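Local coordinates for protein 5-ketofructose reductase (Gluconobacter sp., PDB 7COK) that reduces 5-ketofructose, probably with a nicotinamide cofactor, as a member of the shikimate dehydrogenase family, at residues Gly12-Pro17 with Ser48-Ala53; Ala38-Cys43 with Glu261-Arg266; Lys55-Met60 with Val95-Gly100. All blocks are in the same frame, centred on the assembly; numbering follows the deposited sequence.

Strand 9-15 comes first in the chain and carries one side of interaction 1. Its partner, helix 50-59, begins after strand 38-44, so interaction 1 closes a short loop of 30 residues. Interaction 2 starts within that loop, at 38-43, and ends far away at 261-266, the last part of helix 248-264 and the residues that follow it. Interactions 1 and 2 therefore cross. Interaction 3 joins 55-60 to 95-100 and lies wholly between the two ends of interaction 2. It follows interaction 1 in series and uses the same helix. Together they join helix 50-59 and the end of helix 248-264 to one mixed sheet. All three also touch the second subunit.

Interaction 1: Gly12-Pro17 with Ser48-Ala53; sequences GSFSTP and SGLADA
This is a buried apolar contact in which F14, on strand 9-15 of the mixed sheet, meets A53 and L50 on helix 50-59. No hydrogen bond crosses between the two segments. The contact rests on one aromatic ring and the first turn of the helix. The CB of A53 sits above the centre of the F14 ring, 3.8 Å from its centroid. It lies only 9° from the ring normal, so this is a CH-pi contact over the face. At the far end of the ring, F14 CZ comes 3.3 Å from A53 O. L50 adds a second contact from its CD1 branch, which approaches F14 CD2 obliquely at 4.2 Å. The first torsion of F14 sets CG opposite the carbonyl carbon (chi1 -56°), and the ring reaches out from the strand to the helix. Within the helix, A53 N bonds to G49 O at 2.9 Å, which fixes the turn that offers both A53 and L50. Further along the same helix, V54 and A57 also touch F14, and F65 of strand 64-67 meets its ring with the planes about 35° apart. M60 of the second subunit packs on F14 as well, so the ring reaches the subunit interface. With an alanine at F14 the ring would be gone, which would probably open a gap beneath A53 CB and deprive L50 CD1 of its partner. Strand 38-44, helix 50-59 and strand 64-67 follow one another in the chain, and the two strands run parallel with strand 9-15 between them. The arrangement is typical of a beta-alpha-beta crossover, whose helix packs over the intervening strand, here in the substrate-binding domain of a shikimate dehydrogenase relative.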
loop_
_atom_site.group_PDB
_atom_site.type_symbol
_atom_site.label_atom_id
_atom_site.label_comp_id
_atom_site.label_asym_id
_atom_site.label_seq_id
_atom_site.Cartn_x
_atom_site.Cartn_y
_atom_site.Cartn_z
ATOM N N GLY A 12 6.637 -0.545 -2.836
ATOM C CA GLY A 12 6.559 0.833 -2.378
ATOM C C GLY A 12 7.901 1.359 -1.951
ATOM O O GLY A 12 8.931 0.879 -2.432
ATOM N N SER A 13 7.872 2.315 -1.021
ATOM C CA SER A 13 9.072 3.041 -0.616
ATOM C C SER A 13 9.032 3.454 0.841
ATOM O O SER A 13 7.967 3.763 1.370
ATOM C CB SER A 13 9.218 4.287 -1.498
ATOM O OG SER A 13 10.236 5.172 -1.049
ATOM N N PHE A 14 10.209 3.429 1.478
ATOM C CA PHE A 14 10.378 3.944 2.833
ATOM C C PHE A 14 11.382 5.086 2.747
ATOM O O PHE A 14 12.492 4.931 2.227
ATOM C CB PHE A 14 10.923 2.863 3.766
ATOM C CG PHE A 14 10.108 1.608 3.813
ATOM C CD1 PHE A 14 8.690 1.630 3.722
ATOM C CD2 PHE A 14 10.744 0.368 4.015
ATOM C CE1 PHE A 14 7.955 0.447 3.793
ATOM C CE2 PHE A 14 9.997 -0.815 4.080
ATOM C CZ PHE A 14 8.617 -0.784 3.974
ATOM N N SER A 15 10.978 6.256 3.235
ATOM C CA SER A 15 11.851 7.429 3.245
ATOM C C SER A 15 11.203 8.477 4.131
ATOM O O SER A 15 10.027 8.367 4.460
ATOM C CB SER A 15 12.043 7.985 1.827
ATOM O OG SER A 15 10.868 8.585 1.341
ATOM N N THR A 16 11.974 9.487 4.513
ATOM C CA THR A 16 11.395 10.684 5.114
ATOM C C THR A 16 12.270 11.898 4.818
ATOM O O THR A 16 13.494 11.816 5.003
ATOM C CB THR A 16 11.097 10.537 6.640
ATOM O OG1 THR A 16 10.318 11.653 7.076
ATOM C CG2 THR A 16 12.343 10.426 7.518
ATOM N N PRO A 17 11.685 13.004 4.334
ATOM C CA PRO A 17 10.274 13.136 3.927
ATOM C C PRO A 17 10.018 12.450 2.580
ATOM O O PRO A 17 10.954 12.199 1.835
ATOM C CB PRO A 17 10.107 14.655 3.789
ATOM C CG PRO A 17 11.473 15.152 3.443
ATOM C CD PRO A 17 12.419 14.282 4.215
ATOM N N SER A 48 13.408 5.633 13.444
ATOM C CA SER A 48 13.009 4.694 14.491
ATOM C C SER A 48 11.956 3.677 14.036
ATOM O O SER A 48 11.651 2.735 14.770
ATOM C CB SER A 48 12.518 5.424 15.744
ATOM O OG SER A 48 11.391 6.219 15.442
ATOM N N GLY A 49 11.360 3.893 12.856
ATOM C CA GLY A 49 10.361 2.990 12.311
ATOM C C GLY A 49 10.869 2.045 11.246
ATOM O O GLY A 49 10.133 1.171 10.805
ATOM N N LEU A 50 12.119 2.207 10.823
ATOM C CA LEU A 50 12.595 1.422 9.674
ATOM C C LEU A 50 12.558 -0.081 9.872
ATOM O O LEU A 50 12.095 -0.783 8.981
ATOM C CB LEU A 50 13.986 1.862 9.211
ATOM C CG LEU A 50 14.601 1.134 8.009
ATOM C CD1 LEU A 50 13.807 1.409 6.737
ATOM C CD2 LEU A 50 16.052 1.543 7.801
ATOM N N ALA A 51 13.037 -0.572 11.017
ATOM C CA ALA A 51 13.029 -2.000 11.301
ATOM C C ALA A 51 11.620 -2.597 11.201
ATOM O O ALA A 51 11.419 -3.583 10.509
ATOM C CB ALA A 51 13.656 -2.283 12.666
ATOM N N ASP A 52 10.647 -1.931 11.804
ATOM C CA ASP A 52 9.261 -2.398 11.781
ATOM C C ASP A 52 8.627 -2.253 10.402
ATOM O O ASP A 52 7.762 -3.061 10.035
ATOM C CB ASP A 52 8.424 -1.666 12.833
ATOM C CG ASP A 52 8.687 -2.159 14.250
ATOM O OD1 ASP A 52 9.415 -3.141 14.456
ATOM O OD2 ASP A 52 8.125 -1.544 15.168
ATOM N N ALA A 53 9.024 -1.234 9.642
ATOM C CA ALA A 53 8.500 -1.095 8.292
ATOM C C ALA A 53 8.976 -2.221 7.402
ATOM O O ALA A 53 8.196 -2.743 6.593
ATOM C CB ALA A 53 8.866 0.258 7.683
#

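Interaction 2: Ala38-Cys43 with Glu261-Arg266; sequences ARYINC and EIWLGR
W263 and Y40 carry this contact, with L264 adding a smaller patch on A38. W263 lies near the end of helix 248-264, and Y40 is on strand 38-44, an outermost strand of the mixed sheet within this chain. The two rings neither stack nor form a T. Y40 CE2 lies at the edge of the indole, near its plane, and its closest approach is to W263 CH2 at 3.8 Å. W263 CZ3 is the next neighbour, 4.0 Å from Y40 CE2. Seen from the tyrosine, the indole comes in obliquely. The Y40 ring swings to the helix because CG is anti to the backbone N (chi1 -171°). Its hydroxyl is used elsewhere, in a hydrogen bond to N66 OD1. The indole NE1 also turns to another partner and makes a weak hydrogen bond to V95 O. T11 touches both rings, and Y31 touches W263 and A38.

The second patch is looser. L264 CD1 is 4.4 Å from A38 CB. L264 is followed by G265, which leaves helical geometry with positive phi. R266 then folds back, and its NH1 donates to L264 O at 2.9 Å, with a bent N-H...O angle of 141°. On the same strand, R39 forms a salt bridge with E28 of the second subunit. Across the two segments themselves there is no hydrogen bond or charge pair. Between these two segments the contact is therefore purely apolar, and the polar groups of both rings find their partners elsewhere.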
loop_
_atom_site.group_PDB
_atom_site.type_symbol
_atom_site.label_atom_id
_atom_site.label_comp_id
_atom_site.label_asym_id
_atom_site.label_seq_id
_atom_site.Cartn_x
_atom_site.Cartn_y
_atom_site.Cartn_z
ATOM N N ALA A 38 -0.646 -3.945 -9.912
ATOM C CA ALA A 38 0.429 -3.713 -8.941
ATOM C C ALA A 38 0.297 -2.280 -8.461
ATOM O O ALA A 38 -0.218 -1.415 -9.179
ATOM C CB ALA A 38 1.808 -3.971 -9.562
ATOM N N ARG A 39 0.749 -2.037 -7.227
ATOM C CA ARG A 39 0.684 -0.717 -6.611
ATOM C C ARG A 39 2.038 -0.396 -6.012
ATOM O O ARG A 39 2.763 -1.277 -5.603
ATOM C CB ARG A 39 -0.365 -0.723 -5.510
ATOM C CG ARG A 39 -1.762 -1.111 -5.987
ATOM C CD ARG A 39 -2.770 -1.032 -4.868
ATOM N NE ARG A 39 -3.126 0.365 -4.656
ATOM C CZ ARG A 39 -4.083 0.787 -3.844
ATOM N NH1 ARG A 39 -4.796 -0.075 -3.129
ATOM N NH2 ARG A 39 -4.307 2.082 -3.754
ATOM N N TYR A 40 2.339 0.900 -5.930
ATOM C CA TYR A 40 3.537 1.405 -5.280
ATOM C C TYR A 40 3.071 2.295 -4.152
ATOM O O TYR A 40 2.449 3.344 -4.388
ATOM C CB TYR A 40 4.333 2.208 -6.290
ATOM C CG TYR A 40 5.727 2.624 -5.822
ATOM C CD1 TYR A 40 5.909 3.764 -5.030
ATOM C CD2 TYR A 40 6.851 1.905 -6.199
ATOM C CE1 TYR A 40 7.182 4.168 -4.636
ATOM C CE2 TYR A 40 8.121 2.305 -5.797
ATOM C CZ TYR A 40 8.272 3.446 -5.028
ATOM O OH TYR A 40 9.551 3.853 -4.637
ATOM N N ILE A 41 3.414 1.904 -2.921
ATOM C CA ILE A 41 2.983 2.592 -1.721
ATOM C C ILE A 41 4.116 3.458 -1.143
ATOM O O ILE A 41 5.087 2.936 -0.585
ATOM C CB ILE A 41 2.444 1.585 -0.656
ATOM C CG1 ILE A 41 1.422 0.576 -1.263
ATOM C CG2 ILE A 41 1.889 2.322 0.548
ATOM C CD1 ILE A 41 0.276 1.160 -2.065
ATOM N N ASN A 42 3.965 4.778 -1.271
ATOM C CA ASN A 42 4.973 5.743 -0.835
ATOM C C ASN A 42 4.751 6.086 0.637
ATOM O O ASN A 42 3.787 6.782 1.001
ATOM C CB ASN A 42 4.845 6.998 -1.706
ATOM C CG ASN A 42 5.944 8.022 -1.444
ATOM O OD1 ASN A 42 7.051 7.669 -1.086
ATOM N ND2 ASN A 42 5.635 9.300 -1.676
ATOM N N CYS A 43 5.622 5.553 1.494
ATOM C CA CYS A 43 5.462 5.662 2.957
ATOM C C CYS A 43 6.474 6.596 3.587
ATOM O O CYS A 43 7.647 6.571 3.244
ATOM C CB CYS A 43 5.641 4.299 3.610
ATOM S SG CYS A 43 4.513 3.019 3.021
ATOM N N GLU A 261 12.086 -4.756 -12.738
ATOM C CA GLU A 261 12.635 -6.025 -13.224
ATOM C C GLU A 261 13.078 -6.925 -12.074
ATOM O O GLU A 261 12.770 -8.114 -12.077
ATOM C CB GLU A 261 13.764 -5.821 -14.234
ATOM C CG GLU A 261 13.308 -5.307 -15.585
ATOM C CD GLU A 261 14.471 -4.944 -16.495
ATOM O OE1 GLU A 261 15.620 -4.729 -16.022
ATOM O OE2 GLU A 261 14.230 -4.868 -17.715
ATOM N N ILE A 262 13.758 -6.343 -11.091
ATOM C CA ILE A 262 14.207 -7.088 -9.897
ATOM C C ILE A 262 13.008 -7.609 -9.115
ATOM O O ILE A 262 13.001 -8.753 -8.681
ATOM C CB ILE A 262 15.154 -6.231 -9.017
ATOM C CG1 ILE A 262 16.507 -6.043 -9.735
ATOM C CG2 ILE A 262 15.384 -6.861 -7.636
ATOM C CD1 ILE A 262 17.413 -4.974 -9.141
ATOM N N TRP A 263 12.007 -6.763 -8.922
ATOM C CA TRP A 263 10.845 -7.125 -8.107
ATOM C C TRP A 263 9.890 -8.126 -8.730
ATOM O O TRP A 263 9.361 -9.025 -8.036
ATOM C CB TRP A 263 10.035 -5.875 -7.774
ATOM C CG TRP A 263 10.740 -4.887 -6.908
ATOM C CD1 TRP A 263 11.792 -5.118 -6.060
ATOM C CD2 TRP A 263 10.369 -3.531 -6.726
ATOM N NE1 TRP A 263 12.130 -3.956 -5.412
ATOM C CE2 TRP A 263 11.260 -2.970 -5.789
ATOM C CE3 TRP A 263 9.385 -2.715 -7.297
ATOM C CZ2 TRP A 263 11.189 -1.623 -5.398
ATOM C CZ3 TRP A 263 9.302 -1.396 -6.914
ATOM C CH2 TRP A 263 10.208 -0.852 -5.966
ATOM N N LEU A 264 9.631 -7.956 -10.026
ATOM C CA LEU A 264 8.471 -8.608 -10.648
ATOM C C LEU A 264 8.754 -9.328 -11.939
ATOM O O LEU A 264 7.846 -9.940 -12.515
ATOM C CB LEU A 264 7.365 -7.583 -10.903
ATOM C CG LEU A 264 6.576 -7.198 -9.662
ATOM C CD1 LEU A 264 5.736 -5.980 -9.976
ATOM C CD2 LEU A 264 5.731 -8.373 -9.181
ATOM N N GLY A 265 9.987 -9.245 -12.427
ATOM C CA GLY A 265 10.353 -9.884 -13.689
ATOM C C GLY A 265 9.664 -9.320 -14.923
ATOM O O GLY A 265 9.511 -10.038 -15.901
ATOM N N ARG A 266 9.221 -8.063 -14.853
ATOM C CA ARG A 266 8.619 -7.342 -15.979
ATOM C C ARG A 266 9.458 -6.120 -16.297
ATOM O O ARG A 266 9.985 -5.473 -15.365
ATOM C CB ARG A 266 7.192 -6.873 -15.673
ATOM C CG ARG A 266 6.094 -7.814 -16.081
ATOM C CD ARG A 266 5.566 -8.472 -14.833
ATOM N NE ARG A 266 4.666 -9.568 -15.161
ATOM C CZ ARG A 266 4.528 -10.663 -14.435
ATOM N NH1 ARG A 266 5.253 -10.850 -13.324
ATOM N NH2 ARG A 266 3.664 -11.583 -14.845
#

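Interaction 3: Lys55-Met60 with Val95-Gly100; sequences KGAKAM and VAIREG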
loop_
_atom_site.group_PDB
_atom_site.type_symbol
_atom_site.label_atom_id
_atom_site.label_comp_id
_atom_site.label_asym_id
_atom_site.label_seq_id
_atom_site.Cartn_x
_atom_site.Cartn_y
_atom_site.Cartn_z
ATOM N N LYS A 55 9.997 -5.305 8.368
ATOM C CA LYS A 55 9.287 -6.494 8.806
ATOM C C LYS A 55 7.826 -6.417 8.380
ATOM O O LYS A 55 7.223 -7.441 8.098
ATOM C CB LYS A 55 9.378 -6.663 10.328
ATOM C CG LYS A 55 10.552 -7.480 10.834
ATOM C CD LYS A 55 10.180 -7.978 12.234
ATOM C CE LYS A 55 11.366 -8.466 13.049
ATOM N NZ LYS A 55 12.041 -7.372 13.814
ATOM N N GLY A 56 7.273 -5.194 8.339
ATOM C CA GLY A 56 5.878 -4.960 7.930
ATOM C C GLY A 56 5.629 -5.298 6.471
ATOM O O GLY A 56 4.671 -5.988 6.158
ATOM N N ALA A 57 6.521 -4.846 5.584
ATOM C CA ALA A 57 6.378 -5.207 4.178
ATOM C C ALA A 57 6.465 -6.718 3.967
ATOM O O ALA A 57 5.757 -7.276 3.156
ATOM C CB ALA A 57 7.398 -4.491 3.336
ATOM N N LYS A 58 7.314 -7.388 4.727
ATOM C CA LYS A 58 7.380 -8.851 4.658
ATOM C C LYS A 58 6.055 -9.500 5.098
ATOM O O LYS A 58 5.521 -10.392 4.432
ATOM C CB LYS A 58 8.519 -9.321 5.543
ATOM C CG LYS A 58 8.830 -10.802 5.449
ATOM C CD LYS A 58 9.840 -11.189 6.523
ATOM C CE LYS A 58 11.201 -10.506 6.358
ATOM N NZ LYS A 58 11.389 -9.265 7.180
ATOM N N ALA A 59 5.521 -9.033 6.218
ATOM C CA ALA A 59 4.286 -9.600 6.777
ATOM C C ALA A 59 3.057 -9.320 5.906
ATOM O O ALA A 59 2.127 -10.120 5.853
ATOM C CB ALA A 59 4.081 -9.071 8.180
ATOM N N MET A 60 3.088 -8.189 5.207
ATOM C CA MET A 60 2.027 -7.785 4.287
ATOM C C MET A 60 2.262 -8.367 2.919
ATOM O O MET A 60 1.481 -8.091 2.000
ATOM C CB MET A 60 1.924 -6.268 4.167
ATOM C CG MET A 60 1.541 -5.529 5.420
ATOM S SD MET A 60 1.748 -3.763 5.195
ATOM C CE MET A 60 1.581 -3.184 6.880
ATOM N N VAL A 95 15.104 -3.172 -2.493
ATOM C CA VAL A 95 15.026 -4.453 -1.782
ATOM C C VAL A 95 14.005 -5.336 -2.464
ATOM O O VAL A 95 12.894 -4.907 -2.720
ATOM C CB VAL A 95 14.666 -4.260 -0.277
ATOM C CG1 VAL A 95 14.515 -5.620 0.445
ATOM C CG2 VAL A 95 15.717 -3.399 0.415
ATOM N N ALA A 96 14.384 -6.576 -2.751
ATOM C CA ALA A 96 13.453 -7.582 -3.223
ATOM C C ALA A 96 13.103 -8.489 -2.069
ATOM O O ALA A 96 13.969 -8.770 -1.224
ATOM C CB ALA A 96 14.074 -8.409 -4.329
ATOM N N ILE A 97 11.840 -8.914 -2.022
ATOM C CA ILE A 97 11.336 -9.890 -1.074
ATOM C C ILE A 97 10.993 -11.153 -1.869
ATOM O O ILE A 97 10.063 -11.166 -2.692
ATOM C CB ILE A 97 10.129 -9.393 -0.234
ATOM C CG1 ILE A 97 10.396 -7.983 0.330
ATOM C CG2 ILE A 97 9.813 -10.394 0.877
ATOM C CD1 ILE A 97 9.277 -7.385 1.176
ATOM N N ARG A 98 11.786 -12.198 -1.634
ATOM C CA ARG A 98 11.630 -13.472 -2.334
ATOM C C ARG A 98 11.483 -14.572 -1.304
ATOM O O ARG A 98 12.430 -14.873 -0.575
ATOM C CB ARG A 98 12.811 -13.746 -3.269
ATOM N N GLU A 99 10.269 -15.123 -1.235
ATOM C CA GLU A 99 9.873 -16.150 -0.264
ATOM C C GLU A 99 10.293 -15.781 1.179
ATOM O O GLU A 99 10.926 -16.576 1.892
ATOM C CB GLU A 99 10.383 -17.541 -0.697
ATOM C CG GLU A 99 10.163 -17.881 -2.172
ATOM C CD GLU A 99 10.539 -19.314 -2.530
ATOM O OE1 GLU A 99 11.666 -19.748 -2.210
ATOM O OE2 GLU A 99 9.704 -20.007 -3.153
ATOM N N GLY A 100 9.952 -14.552 1.587
ATOM C CA GLY A 100 10.253 -14.045 2.927
ATOM C C GLY A 100 11.671 -13.511 3.127
ATOM O O GLY A 100 11.960 -12.934 4.174
#
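Helix 50-59 lies here against a beta-hairpin of the mixed sheet, with A57 and K58 meeting I97 and G100. I97 is on strand 94-98, and G100 is in the tight turn that leads to strand 101-105. The apolar half of the contact belongs to I97. Its CD1 tip reaches the helix backbone, 4.0 Å from A57 C and 4.1 Å from K58 N. The same methyl is 4.1 Å from A57 CB. I97 CD1 is carried this far because CG1 lies opposite the carbonyl carbon and the chain is then fully extended (chi2 180°). W62, F65 and L102 also touch I97, so its side chain is enclosed by more than the helix.

K58, which is partly exposed, makes the other half. Its aliphatic stem, not its charge, meets the turn: K58 CE is 3.4 Å from G100 O and CD is 3.6 Å from that same oxygen. The chain bends at its last two torsions, and K58 NZ ends 4.8 Å from G100 O, too far for a hydrogen bond. E99 and G100 both have positive phi, and their backbone angles fit a type I' turn, a common link in two-residue hairpins. At the end of the helix, M60 N bonds to G56 O at 2.9 Å, and M60 then packs on C43 of the second subunit. The helix thus sits between its own sheet and the partner chain. Such a layer of helix over sheet is typical of the alpha/beta substrate-binding domain of the shikimate dehydrogenase family.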